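Local atomic coordinates of penicillin-binding protein (Bacillus halodurans, PDB entry 3TG9), a protein that probably acts as a serine-dependent enzyme of the beta-lactamase and penicillin-binding protein family, whose members react with beta-lactams or related peptides through a nucleophilic serine. Residues 19-24 against 309-314; 36-41 against 203-208; 94-99 against 157-162; 102-107 against 138-143; 273-278 against 287-292. All blocks are in the same frame, centred on the assembly; numbering follows the deposited sequence.

Contact 1: residues 19-24 against 309-314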
# COMPACT_ATOMS: atom_id res chain seq x y z
N THR B 19 -20.24 -3.48 7.29
CA THR B 19 -21.12 -4.53 7.80
C THR B 19 -21.59 -4.20 9.22
O THR B 19 -20.77 -3.99 10.12
CB THR B 19 -20.42 -5.88 7.81
OG1 THR B 19 -20.14 -6.28 6.46
CG2 THR B 19 -21.30 -6.94 8.48
N ALA B 20 -22.91 -4.15 9.41
CA ALA B 20 -23.49 -3.97 10.74
C ALA B 20 -24.10 -5.26 11.26
O ALA B 20 -24.53 -6.11 10.48
CB ALA B 20 -24.53 -2.86 10.72
N LEU B 21 -24.12 -5.42 12.58
CA LEU B 21 -24.71 -6.59 13.22
C LEU B 21 -25.49 -6.20 14.48
O LEU B 21 -25.10 -5.28 15.20
CB LEU B 21 -23.62 -7.62 13.56
CG LEU B 21 -23.97 -8.84 14.41
CD1 LEU B 21 -22.96 -9.94 14.18
CD2 LEU B 21 -24.02 -8.50 15.88
N MET B 22 -26.59 -6.90 14.73
CA MET B 22 -27.36 -6.71 15.97
C MET B 22 -27.85 -8.04 16.50
O MET B 22 -28.44 -8.83 15.77
CB MET B 22 -28.56 -5.80 15.76
CG MET B 22 -29.71 -6.17 16.66
SD MET B 22 -31.26 -5.38 16.18
CE MET B 22 -31.15 -3.84 17.07
N LYS B 23 -27.62 -8.30 17.78
CA LYS B 23 -28.08 -9.53 18.39
C LYS B 23 -28.81 -9.25 19.70
O LYS B 23 -28.30 -8.53 20.56
CB LYS B 23 -26.92 -10.49 18.62
CG LYS B 23 -27.17 -11.50 19.71
CD LYS B 23 -26.41 -12.79 19.46
CE LYS B 23 -26.58 -13.74 20.62
NZ LYS B 23 -26.83 -15.13 20.15
N LYS B 24 -30.01 -9.82 19.84
CA LYS B 24 -30.82 -9.64 21.04
C LYS B 24 -30.84 -10.89 21.91
O LYS B 24 -31.54 -11.85 21.62
CB LYS B 24 -32.25 -9.23 20.67
CG LYS B 24 -32.32 -8.04 19.72
CD LYS B 24 -33.60 -7.22 19.90
CE LYS B 24 -34.74 -7.75 19.05
NZ LYS B 24 -35.91 -6.82 19.07
N ILE B 309 -26.14 -6.94 21.60
CA ILE B 309 -24.82 -6.70 21.02
C ILE B 309 -25.02 -6.00 19.69
O ILE B 309 -25.83 -6.44 18.87
CB ILE B 309 -24.03 -8.00 20.78
CG1 ILE B 309 -23.72 -8.71 22.10
CG2 ILE B 309 -22.74 -7.71 20.04
CD1 ILE B 309 -23.10 -10.09 21.91
N VAL B 310 -24.31 -4.90 19.49
CA VAL B 310 -24.28 -4.21 18.20
C VAL B 310 -22.83 -4.11 17.72
O VAL B 310 -21.91 -3.92 18.50
CB VAL B 310 -24.94 -2.81 18.27
CG1 VAL B 310 -24.88 -2.12 16.91
CG2 VAL B 310 -26.39 -2.93 18.72
N VAL B 311 -22.64 -4.29 16.42
CA VAL B 311 -21.32 -4.16 15.83
C VAL B 311 -21.49 -3.40 14.54
O VAL B 311 -22.27 -3.80 13.69
CB VAL B 311 -20.68 -5.53 15.51
CG1 VAL B 311 -19.29 -5.35 14.95
CG2 VAL B 311 -20.64 -6.41 16.76
N VAL B 312 -20.80 -2.27 14.41
CA VAL B 312 -20.79 -1.56 13.13
C VAL B 312 -19.35 -1.43 12.62
O VAL B 312 -18.55 -0.70 13.20
CB VAL B 312 -21.47 -0.18 13.24
CG1 VAL B 312 -21.56 0.47 11.88
CG2 VAL B 312 -22.87 -0.32 13.85
N CYS B 313 -19.04 -2.15 11.55
CA CYS B 313 -17.74 -2.05 10.89
C CYS B 313 -17.91 -1.29 9.58
O CYS B 313 -18.86 -1.51 8.85
CB CYS B 313 -17.17 -3.44 10.62
SG CYS B 313 -16.75 -4.41 12.07
N ALA B 314 -17.00 -0.37 9.29
CA ALA B 314 -17.04 0.35 8.02
C ALA B 314 -15.66 0.60 7.44
O ALA B 314 -14.72 0.92 8.18
CB ALA B 314 -17.78 1.66 8.18
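L21 and V311 meet at the apolar centre, where L21 CD2 lies 4.1 Å from V311 CG2. The two branched side chains pass at a slant. L21 can reach over because its CG stands anti to the backbone N (chi1 171°), and the same CD2 lies 4.4 Å from I309 CG2. The branched aliphatic chains of L21, V311 and I309 suit the buried surface under helix 234-245: V311 packs on M237 and I309 on L242. On the opposite face, which A20 shares, M22, V310 and V312 pack on helix 320-330, M22 and V310 both on I327. A20 CB sits 4.4 Å from V312 CG2, in a non-hydrogen-bonded pair.

Beneath the side chains the backbones run antiparallel at 179°. Three hydrogen-bonded pairs tie them. In the middle one, L21 N donates to V311 O at 2.7 Å and V311 N to L21 O at 2.9 Å. T19 with C313 and K23 with I309 repeat this pair of hydrogen bonds at either end. Between them the alpha hydrogens add softer contacts, such as A20 CA to V311 O at 3.2 Å. Polarity appears at the ends: T19 OG1 bonds to S33 OG and E46 O, and the long K23 chain carries NZ out to D27 O. This is the joining of an N-terminal to a C-terminal strand inside the antiparallel sheet, helices on both faces, of the serine beta-lactamase fold.

Contact 2: residues 36-41 against 203-208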
# COMPACT_ATOMS: atom_id res chain seq x y z
N PHE B 36 -18.74 -1.44 -1.13
CA PHE B 36 -17.66 -2.31 -1.59
C PHE B 36 -16.48 -2.43 -0.64
O PHE B 36 -15.93 -1.42 -0.17
CB PHE B 36 -17.15 -1.85 -2.97
CG PHE B 36 -18.14 -2.08 -4.07
CD1 PHE B 36 -18.30 -3.34 -4.60
CD2 PHE B 36 -18.92 -1.05 -4.54
CE1 PHE B 36 -19.22 -3.56 -5.60
CE2 PHE B 36 -19.85 -1.28 -5.54
CZ PHE B 36 -19.99 -2.53 -6.07
N ALA B 37 -16.11 -3.67 -0.36
CA ALA B 37 -14.84 -4.00 0.26
C ALA B 37 -13.68 -3.54 -0.64
O ALA B 37 -12.69 -2.98 -0.17
CB ALA B 37 -14.74 -5.49 0.52
N ASN B 38 -13.82 -3.78 -1.94
CA ASN B 38 -12.86 -3.29 -2.93
C ASN B 38 -13.62 -2.60 -4.05
O ASN B 38 -14.27 -3.25 -4.85
CB ASN B 38 -12.01 -4.44 -3.48
CG ASN B 38 -10.82 -3.96 -4.33
OD1 ASN B 38 -10.96 -3.10 -5.19
ND2 ASN B 38 -9.65 -4.53 -4.06
N ARG B 39 -13.55 -1.28 -4.09
CA ARG B 39 -14.27 -0.53 -5.11
C ARG B 39 -13.79 -0.89 -6.52
O ARG B 39 -14.57 -1.37 -7.35
CB ARG B 39 -14.13 0.97 -4.86
CG ARG B 39 -14.60 1.40 -3.48
CD ARG B 39 -14.61 2.91 -3.33
NE ARG B 39 -14.92 3.31 -1.95
CZ ARG B 39 -15.14 4.56 -1.57
NH1 ARG B 39 -15.10 5.54 -2.45
NH2 ARG B 39 -15.40 4.83 -0.30
N ALA B 40 -12.51 -0.66 -6.79
CA ALA B 40 -11.93 -1.00 -8.09
C ALA B 40 -12.41 -2.37 -8.60
O ALA B 40 -13.02 -2.46 -9.66
CB ALA B 40 -10.40 -0.95 -8.03
N GLU B 41 -12.13 -3.42 -7.84
CA GLU B 41 -12.48 -4.78 -8.23
C GLU B 41 -13.94 -5.13 -8.01
O GLU B 41 -14.35 -6.28 -8.22
CB GLU B 41 -11.60 -5.79 -7.48
CG GLU B 41 -10.12 -5.54 -7.67
CD GLU B 41 -9.68 -5.80 -9.10
OE1 GLU B 41 -10.20 -6.76 -9.70
OE2 GLU B 41 -8.82 -5.04 -9.62
N LEU B 203 -10.55 -2.95 1.92
CA LEU B 203 -9.61 -1.84 1.84
C LEU B 203 -10.28 -0.62 2.46
O LEU B 203 -11.51 -0.49 2.43
CB LEU B 203 -9.19 -1.55 0.39
CG LEU B 203 -8.10 -2.46 -0.21
CD1 LEU B 203 -8.51 -3.91 -0.11
CD2 LEU B 203 -7.79 -2.12 -1.67
N GLY B 204 -9.47 0.27 3.04
CA GLY B 204 -9.98 1.45 3.70
C GLY B 204 -9.92 2.65 2.79
O GLY B 204 -8.86 3.00 2.29
N TYR B 205 -11.07 3.27 2.54
CA TYR B 205 -11.13 4.35 1.58
C TYR B 205 -11.20 5.73 2.24
O TYR B 205 -11.99 5.96 3.18
CB TYR B 205 -12.27 4.13 0.58
CG TYR B 205 -12.02 2.91 -0.28
CD1 TYR B 205 -11.33 3.01 -1.48
CD2 TYR B 205 -12.44 1.65 0.13
CE1 TYR B 205 -11.08 1.90 -2.27
CE2 TYR B 205 -12.20 0.53 -0.65
CZ TYR B 205 -11.51 0.66 -1.85
OH TYR B 205 -11.26 -0.45 -2.62
N ILE B 206 -10.35 6.62 1.74
CA ILE B 206 -10.28 8.00 2.19
C ILE B 206 -10.82 8.90 1.09
O ILE B 206 -10.36 8.86 -0.05
CB ILE B 206 -8.82 8.44 2.43
CG1 ILE B 206 -8.09 7.48 3.38
CG2 ILE B 206 -8.78 9.86 2.96
CD1 ILE B 206 -6.60 7.80 3.55
N ASP B 207 -11.81 9.72 1.44
CA ASP B 207 -12.38 10.67 0.49
C ASP B 207 -11.80 12.05 0.73
O ASP B 207 -11.75 12.52 1.87
CB ASP B 207 -13.90 10.64 0.57
CG ASP B 207 -14.47 9.38 -0.05
OD1 ASP B 207 -14.37 9.22 -1.29
OD2 ASP B 207 -15.01 8.53 0.69
N LEU B 208 -11.33 12.68 -0.34
CA LEU B 208 -10.46 13.83 -0.20
C LEU B 208 -11.11 15.16 -0.54
O LEU B 208 -12.08 15.22 -1.30
CB LEU B 208 -9.21 13.64 -1.06
CG LEU B 208 -8.29 12.53 -0.55
CD1 LEU B 208 -7.31 12.08 -1.62
CD2 LEU B 208 -7.56 13.00 0.71
O HOH W 1 -10.06 -0.26 -4.89
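Y205 OH has two partners: R39 N donates to it at 2.8 Å, and water 1 lies 2.6 Å away in the plane of the ring. The water donates in turn to N38 OD1 at 3.0 Å and accepts from A40 N, so the phenol is wired into the tight turn at 38-41. N38 OD1 carries a second bond, from E41 N at 2.9 Å, received from above the amide plane; this is an Asx motif, and a short amide-bearing side chain is what can fold back on the turn in this way.

Over one face of the Y205 ring runs R39. Its chain is extended from CG to NE and slides past the tyrosine in the opposite direction, so that CG stands 3.7 Å from the ring centroid as a CH-pi contact and NE hovers near Y205 CG. The guanidinium then lies flat, centres 4.4 Å apart and planes at 24°, its face over Y205 CB. Its NH2 reaches D207 OD2 at 3.8 Å, a long salt bridge at the solvent side. W213 adds a cation-pi partner to R39 and meets the Y205 ring edge-to-face.

At the other end of the contact, L203 N donates to A37 O at 3.0 Å, while N315 ND2 binds both L203 O and F36 O. A40 also packs on L197 of the second subunit. The contact thus joins a loop starting at the classic beta bulge of A37 and N38 to the small two-stranded sheet of 205-207 and 213-215, through an arginine-tyrosine stack.

Contact 3: residues 94-99 against 157-162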
# COMPACT_ATOMS: atom_id res chain seq x y z
N HIS B 94 -2.27 0.19 35.82
CA HIS B 94 -3.61 0.74 35.98
C HIS B 94 -3.73 2.17 35.41
O HIS B 94 -4.78 2.54 34.89
CB HIS B 94 -4.02 0.69 37.46
CG HIS B 94 -5.19 1.55 37.79
ND1 HIS B 94 -6.49 1.07 37.84
CD2 HIS B 94 -5.28 2.87 38.08
CE1 HIS B 94 -7.31 2.05 38.15
NE2 HIS B 94 -6.61 3.16 38.29
N HIS B 95 -2.67 2.96 35.51
CA HIS B 95 -2.69 4.29 34.91
C HIS B 95 -2.85 4.21 33.40
O HIS B 95 -3.63 4.96 32.80
CB HIS B 95 -1.40 5.06 35.24
CG HIS B 95 -1.27 5.43 36.68
ND1 HIS B 95 -0.07 5.39 37.36
CD2 HIS B 95 -2.19 5.85 37.58
CE1 HIS B 95 -0.26 5.77 38.61
NE2 HIS B 95 -1.53 6.06 38.77
N LEU B 96 -2.11 3.30 32.79
CA LEU B 96 -2.15 3.10 31.35
C LEU B 96 -3.53 2.62 30.89
O LEU B 96 -4.07 3.12 29.90
CB LEU B 96 -1.06 2.11 30.93
CG LEU B 96 0.35 2.56 31.31
CD1 LEU B 96 1.34 1.40 31.32
CD2 LEU B 96 0.84 3.67 30.40
N LEU B 97 -4.10 1.67 31.64
CA LEU B 97 -5.38 1.04 31.29
C LEU B 97 -6.55 2.01 31.30
O LEU B 97 -7.56 1.79 30.62
CB LEU B 97 -5.69 -0.10 32.26
CG LEU B 97 -4.92 -1.41 32.09
CD1 LEU B 97 -5.00 -2.24 33.36
CD2 LEU B 97 -5.47 -2.18 30.91
N THR B 98 -6.43 3.07 32.09
CA THR B 98 -7.51 4.03 32.25
C THR B 98 -7.18 5.39 31.67
O THR B 98 -7.96 6.33 31.79
CB THR B 98 -7.87 4.21 33.74
OG1 THR B 98 -6.71 4.61 34.47
CG2 THR B 98 -8.41 2.91 34.33
N HIS B 99 -6.02 5.51 31.03
CA HIS B 99 -5.62 6.76 30.39
C HIS B 99 -5.39 7.85 31.42
O HIS B 99 -5.77 9.00 31.20
CB HIS B 99 -6.68 7.24 29.41
CG HIS B 99 -6.88 6.34 28.23
ND1 HIS B 99 -5.95 6.23 27.21
CD2 HIS B 99 -7.90 5.52 27.90
CE1 HIS B 99 -6.39 5.37 26.31
NE2 HIS B 99 -7.57 4.93 26.70
N PHE B 157 -1.23 2.79 25.31
CA PHE B 157 -1.62 1.42 24.98
C PHE B 157 -0.54 0.68 24.20
O PHE B 157 -0.52 -0.55 24.18
CB PHE B 157 -3.00 1.36 24.32
CG PHE B 157 -4.11 1.17 25.31
CD1 PHE B 157 -4.42 2.17 26.22
CD2 PHE B 157 -4.82 -0.02 25.36
CE1 PHE B 157 -5.44 2.00 27.15
CE2 PHE B 157 -5.83 -0.21 26.30
CZ PHE B 157 -6.14 0.81 27.19
N ILE B 158 0.36 1.44 23.57
CA ILE B 158 1.59 0.84 23.04
C ILE B 158 2.40 0.28 24.21
O ILE B 158 2.85 -0.87 24.17
CB ILE B 158 2.47 1.86 22.29
CG1 ILE B 158 1.78 2.33 21.01
CG2 ILE B 158 3.82 1.24 21.97
CD1 ILE B 158 1.60 1.22 19.99
N LEU B 159 2.59 1.10 25.24
CA LEU B 159 3.34 0.68 26.43
C LEU B 159 2.76 -0.59 27.05
O LEU B 159 3.50 -1.49 27.45
CB LEU B 159 3.42 1.82 27.46
CG LEU B 159 4.20 3.06 27.01
CD1 LEU B 159 4.04 4.22 27.98
CD2 LEU B 159 5.67 2.72 26.80
N LEU B 160 1.43 -0.66 27.14
CA LEU B 160 0.78 -1.87 27.62
C LEU B 160 1.12 -3.07 26.72
O LEU B 160 1.35 -4.18 27.20
CB LEU B 160 -0.73 -1.67 27.74
CG LEU B 160 -1.28 -0.85 28.92
CD1 LEU B 160 -2.77 -0.62 28.78
CD2 LEU B 160 -0.97 -1.50 30.27
N GLY B 161 1.14 -2.85 25.41
CA GLY B 161 1.50 -3.92 24.49
C GLY B 161 2.90 -4.44 24.73
O GLY B 161 3.15 -5.64 24.70
N LEU B 162 3.82 -3.51 24.99
CA LEU B 162 5.19 -3.87 25.32
C LEU B 162 5.28 -4.65 26.63
O LEU B 162 6.14 -5.51 26.80
CB LEU B 162 6.07 -2.61 25.36
CG LEU B 162 6.29 -2.05 23.96
CD1 LEU B 162 7.01 -0.71 23.98
CD2 LEU B 162 7.05 -3.06 23.12
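The helix bearing L96 and L97 crosses the helix bearing F157 and L160 at -132°, the axes of the short segments approaching to 9.2 Å. L160 runs alongside L96, the two leucines sliding past each other in opposite directions, with L160 CG 3.6 Å from L96 CB. L160 CD1 also touches L97 CD2 at 3.8 Å and covers the centre of one face of the F157 ring. L96 CG stands anti to its carbonyl carbon (chi1 -58°), which sends CD2 on to L159 CD1 at 4.0 Å. Leucine suits these places because its forked end can touch two neighbours.

The F157 ring lies against the C-terminal end of the first helix, bringing CE1 to 3.3 Å from L96 O, with L97 O at the ring's edge. There H99, with positive phi, closes the helix in a Schellman motif; the H99 and F157 rings are turned by 27° and displaced, so they hardly overlap, centroids 5.1 Å apart. H99 also meets Y152, and F157 touches K58. Since S55, K58 and Y152 fit an SxxK pattern with a second hydroxyl, the H99-F157 end of the contact probably borders the active site, as in related serine enzymes.

Contact 4: residues 102-107 against 138-143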
# COMPACT_ATOMS: atom_id res chain seq x y z
N GLY B 102 -0.39 9.99 32.28
CA GLY B 102 0.34 11.22 32.03
C GLY B 102 1.48 11.13 31.02
O GLY B 102 2.11 12.14 30.73
N VAL B 103 1.76 9.93 30.51
CA VAL B 103 2.83 9.77 29.52
C VAL B 103 2.61 10.65 28.29
O VAL B 103 1.47 11.02 27.98
CB VAL B 103 2.98 8.30 29.05
CG1 VAL B 103 3.34 7.41 30.22
CG2 VAL B 103 1.71 7.80 28.38
N PRO B 104 3.70 11.01 27.59
CA PRO B 104 3.54 11.73 26.32
C PRO B 104 2.98 10.78 25.27
O PRO B 104 3.23 9.57 25.35
CB PRO B 104 4.97 12.13 25.97
CG PRO B 104 5.82 11.09 26.61
CD PRO B 104 5.10 10.67 27.87
N ASP B 105 2.23 11.31 24.32
CA ASP B 105 1.60 10.52 23.27
C ASP B 105 2.32 10.81 21.96
O ASP B 105 2.95 11.86 21.83
CB ASP B 105 0.14 10.95 23.16
CG ASP B 105 -0.75 9.89 22.53
OD1 ASP B 105 -0.22 8.97 21.85
OD2 ASP B 105 -1.98 9.99 22.71
N TYR B 106 2.26 9.90 21.00
CA TYR B 106 2.78 10.21 19.67
C TYR B 106 1.66 10.80 18.81
O TYR B 106 1.91 11.33 17.73
CB TYR B 106 3.42 8.98 19.01
CG TYR B 106 2.44 7.90 18.60
CD1 TYR B 106 2.01 7.79 17.28
CD2 TYR B 106 1.98 6.97 19.52
CE1 TYR B 106 1.13 6.79 16.89
CE2 TYR B 106 1.09 5.97 19.14
CZ TYR B 106 0.67 5.88 17.82
OH TYR B 106 -0.20 4.89 17.45
N PHE B 107 0.43 10.70 19.31
CA PHE B 107 -0.75 11.19 18.60
C PHE B 107 -1.82 11.60 19.61
O PHE B 107 -2.68 10.79 19.99
CB PHE B 107 -1.28 10.12 17.63
CG PHE B 107 -2.39 10.62 16.72
CD1 PHE B 107 -2.16 11.65 15.82
CD2 PHE B 107 -3.65 10.04 16.76
CE1 PHE B 107 -3.17 12.11 14.99
CE2 PHE B 107 -4.67 10.50 15.93
CZ PHE B 107 -4.42 11.53 15.05
N GLN B 138 8.95 8.39 23.51
CA GLN B 138 9.61 7.98 24.75
C GLN B 138 10.49 9.06 25.36
O GLN B 138 10.74 9.05 26.56
CB GLN B 138 10.42 6.70 24.55
CG GLN B 138 11.80 6.92 23.93
CD GLN B 138 12.51 5.63 23.62
OE1 GLN B 138 12.95 5.41 22.49
NE2 GLN B 138 12.63 4.76 24.61
N HIS B 139 10.97 9.99 24.54
CA HIS B 139 11.88 11.04 25.00
C HIS B 139 11.15 12.34 25.32
O HIS B 139 11.78 13.32 25.75
CB HIS B 139 12.96 11.32 23.97
CG HIS B 139 13.86 10.16 23.70
ND1 HIS B 139 14.57 9.53 24.70
CD2 HIS B 139 14.18 9.52 22.55
CE1 HIS B 139 15.28 8.54 24.18
NE2 HIS B 139 15.06 8.51 22.88
N ALA B 140 9.84 12.36 25.11
CA ALA B 140 9.06 13.56 25.38
C ALA B 140 8.69 13.62 26.86
O ALA B 140 8.61 12.59 27.53
CB ALA B 140 7.82 13.61 24.49
N PRO B 141 8.47 14.84 27.38
CA PRO B 141 8.15 15.08 28.79
C PRO B 141 6.77 14.56 29.17
O PRO B 141 5.81 14.66 28.39
CB PRO B 141 8.17 16.61 28.89
CG PRO B 141 7.90 17.06 27.49
CD PRO B 141 8.71 16.12 26.68
N MET B 142 6.65 14.03 30.38
CA MET B 142 5.36 13.61 30.88
C MET B 142 4.42 14.81 30.84
O MET B 142 4.86 15.95 30.97
CB MET B 142 5.48 13.06 32.29
CG MET B 142 4.65 11.81 32.53
SD MET B 142 5.58 10.28 32.29
CE MET B 142 6.59 10.68 30.87
N LYS B 143 3.13 14.56 30.64
CA LYS B 143 2.17 15.64 30.50
C LYS B 143 1.63 16.04 31.86
O LYS B 143 1.20 17.18 32.07
CB LYS B 143 1.03 15.23 29.56
CG LYS B 143 1.52 14.67 28.23
CD LYS B 143 2.23 15.73 27.38
CE LYS B 143 1.27 16.84 26.97
NZ LYS B 143 1.93 17.91 26.15
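G102 and K143 bring together two parts of the long loop between helix 93-98 and helix 155-168, without regular helix or strand here, which contains an Asx turn at D105. One backbone bond joins the two loop segments: K143 N donates to G102 O at 2.6 Å, almost straight and nearly along the C=O axis. G102 adopts positive phi, a conformation easiest for a residue without a side chain.

P104 is the wedge. Its rigid, puckered ring points at the other segment, with CB 3.5 Å from A140 CB and CG 3.3 Å from A140 O. M142 bends at chi2 (95°) and chi3 (-39°), running alongside V103 and placing CE on the proline ring; CG passes 3.1 Å from G102 O, and SD lies 4.2 Å from V103 CG1. An unbranched, flexible thioether suits such a folded path. V103 itself points away, onto L159 and F88.

Beyond the proline the chain enters the Asx turn. The D105 carboxylate also accepts the backbone N-H groups of N154 and A155, at and just before the start of helix 155-168, fixing the loop to that helix, and D105 OD1 receives F107 N at 3.1 Å from above the carboxylate plane.

Contact 5: residues 273-278 against 287-292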
# COMPACT_ATOMS: atom_id res chain seq x y z
N TYR B 273 -11.26 -0.57 32.08
CA TYR B 273 -9.97 -0.98 31.55
C TYR B 273 -10.09 -1.22 30.05
O TYR B 273 -10.52 -2.28 29.61
CB TYR B 273 -9.49 -2.25 32.24
CG TYR B 273 -8.93 -2.06 33.63
CD1 TYR B 273 -8.53 -0.81 34.08
CD2 TYR B 273 -8.76 -3.15 34.48
CE1 TYR B 273 -7.99 -0.64 35.34
CE2 TYR B 273 -8.23 -2.99 35.75
CZ TYR B 273 -7.85 -1.73 36.17
OH TYR B 273 -7.32 -1.58 37.43
N GLY B 274 -9.74 -0.21 29.26
CA GLY B 274 -9.72 -0.35 27.81
C GLY B 274 -11.10 -0.43 27.18
O GLY B 274 -11.24 -0.91 26.05
N VAL B 275 -12.11 0.05 27.90
CA VAL B 275 -13.47 0.02 27.39
C VAL B 275 -14.20 1.29 27.86
O VAL B 275 -13.87 1.83 28.91
CB VAL B 275 -14.19 -1.27 27.86
CG1 VAL B 275 -14.33 -1.28 29.37
CG2 VAL B 275 -15.55 -1.43 27.18
N TRP B 276 -15.16 1.77 27.07
CA TRP B 276 -16.01 2.91 27.48
C TRP B 276 -17.26 2.41 28.19
O TRP B 276 -17.79 1.34 27.87
CB TRP B 276 -16.42 3.74 26.27
CG TRP B 276 -15.31 4.52 25.63
CD1 TRP B 276 -14.60 4.19 24.51
CD2 TRP B 276 -14.78 5.77 26.07
NE1 TRP B 276 -13.67 5.15 24.23
CE2 TRP B 276 -13.76 6.14 25.17
CE3 TRP B 276 -15.07 6.62 27.14
CZ2 TRP B 276 -13.02 7.32 25.32
CZ3 TRP B 276 -14.34 7.79 27.28
CH2 TRP B 276 -13.33 8.13 26.37
N ILE B 277 -17.75 3.20 29.14
CA ILE B 277 -18.95 2.85 29.88
C ILE B 277 -19.98 3.97 29.86
O ILE B 277 -19.66 5.13 30.13
CB ILE B 277 -18.63 2.50 31.34
CG1 ILE B 277 -17.64 1.34 31.39
CG2 ILE B 277 -19.91 2.15 32.12
CD1 ILE B 277 -17.07 1.09 32.76
N LYS B 278 -21.22 3.63 29.51
CA LYS B 278 -22.29 4.60 29.53
C LYS B 278 -23.14 4.34 30.75
O LYS B 278 -23.73 3.27 30.89
CB LYS B 278 -23.14 4.50 28.26
CG LYS B 278 -24.11 5.65 28.08
CD LYS B 278 -23.38 6.91 27.61
CE LYS B 278 -22.59 6.62 26.34
NZ LYS B 278 -22.25 7.87 25.62
N TYR B 287 -21.60 -1.02 27.55
CA TYR B 287 -20.16 -1.02 27.44
C TYR B 287 -19.88 -0.91 25.95
O TYR B 287 -20.51 -1.59 25.15
CB TYR B 287 -19.59 -2.32 28.00
CG TYR B 287 -20.02 -2.60 29.42
CD1 TYR B 287 -19.38 -1.98 30.48
CD2 TYR B 287 -21.05 -3.48 29.69
CE1 TYR B 287 -19.76 -2.24 31.78
CE2 TYR B 287 -21.45 -3.74 30.98
CZ TYR B 287 -20.80 -3.12 32.03
OH TYR B 287 -21.19 -3.37 33.33
N HIS B 288 -18.96 -0.04 25.56
CA HIS B 288 -18.72 0.12 24.14
C HIS B 288 -17.30 0.51 23.78
O HIS B 288 -16.57 1.09 24.58
CB HIS B 288 -19.74 1.11 23.53
CG HIS B 288 -19.56 2.53 23.97
ND1 HIS B 288 -19.84 2.95 25.26
CD2 HIS B 288 -19.17 3.63 23.29
CE1 HIS B 288 -19.61 4.25 25.35
NE2 HIS B 288 -19.20 4.68 24.17
N VAL B 289 -16.92 0.16 22.56
CA VAL B 289 -15.65 0.62 22.01
C VAL B 289 -15.92 1.27 20.67
O VAL B 289 -16.98 1.08 20.08
CB VAL B 289 -14.64 -0.53 21.82
CG1 VAL B 289 -14.18 -1.05 23.17
CG2 VAL B 289 -15.22 -1.64 20.96
N MET B 290 -14.96 2.04 20.20
CA MET B 290 -15.06 2.69 18.91
C MET B 290 -13.66 2.91 18.40
O MET B 290 -12.69 2.77 19.13
CB MET B 290 -15.74 4.03 19.06
CG MET B 290 -14.84 5.01 19.77
SD MET B 290 -15.71 6.06 20.88
CE MET B 290 -16.50 4.86 21.94
N GLY B 291 -13.55 3.29 17.13
CA GLY B 291 -12.26 3.60 16.55
C GLY B 291 -12.48 4.41 15.30
O GLY B 291 -13.44 4.17 14.57
N TYR B 292 -11.60 5.38 15.08
CA TYR B 292 -11.57 6.15 13.85
C TYR B 292 -10.14 6.27 13.31
O TYR B 292 -9.24 6.72 14.02
CB TYR B 292 -12.16 7.54 14.07
CG TYR B 292 -13.66 7.53 14.25
CD1 TYR B 292 -14.24 7.15 15.46
CD2 TYR B 292 -14.50 7.91 13.21
CE1 TYR B 292 -15.63 7.13 15.63
CE2 TYR B 292 -15.88 7.90 13.36
CZ TYR B 292 -16.44 7.52 14.57
OH TYR B 292 -17.81 7.51 14.69
O HOH W 2 -11.52 4.47 21.89
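W276 and H288 satisfy each other through the backbone: W276 N donates to H288 O at 2.9 Å, and H288 N to W276 O at the same 2.9 Å. This is a hydrogen-bonded pair of the 276-279 and 284-293 hairpin. H288 O also lies in plane at the edge of the indole. Next along, I277 and Y287 form a non-hydrogen-bonded pair, where I277 CG1 touches the ring edge at Y287 CD1.

The indole N-H is served by solvent: W276 NE1 donates to water 2 at 3.2 Å. The K278 ammonium finds its partner outside the hairpin, in a salt bridge to D269.

W276 CB sits over one face of the H288 ring, 3.6 Å from its centroid, a CH-pi contact. M290 starts with CG between the backbone N and the carbonyl carbon (chi1 70°) and bends so that CE reaches W276 CD1 at 3.3 Å, with SD obliquely off the five-membered ring. Toward V275 no further backbone bond joins the segments, so the loop is met there by packing of V275 CG2 on V289 CG1 at 4.3 Å, while the indole is tied to M290 by the Met-aromatic contact and a water bridge, weak on the M290 O side.

In the fold
Contacts 1 and 5 belong to the same antiparallel sheet, their centres about 15 Å apart; contact 2, its centre about 20 Å from that of contact 1, sits in the loops beyond the sheet. Contacts 3 and 4 build the helical and loop region: L159 CD1 packs on V103 CG1 at 4.0 Å. Region and sheet meet where H94 ND1 probably bonds with Y273 OH at 2.8 Å and G274 N with L97 O at 3.3 Å, linking contact 3 to contact 5. The presumed active site, suggested by the SxxK pattern of S55, K58 and Y152, is touched by H99 of contact 3 and W276 of contact 5. Contact 1 encloses all the others along the chain.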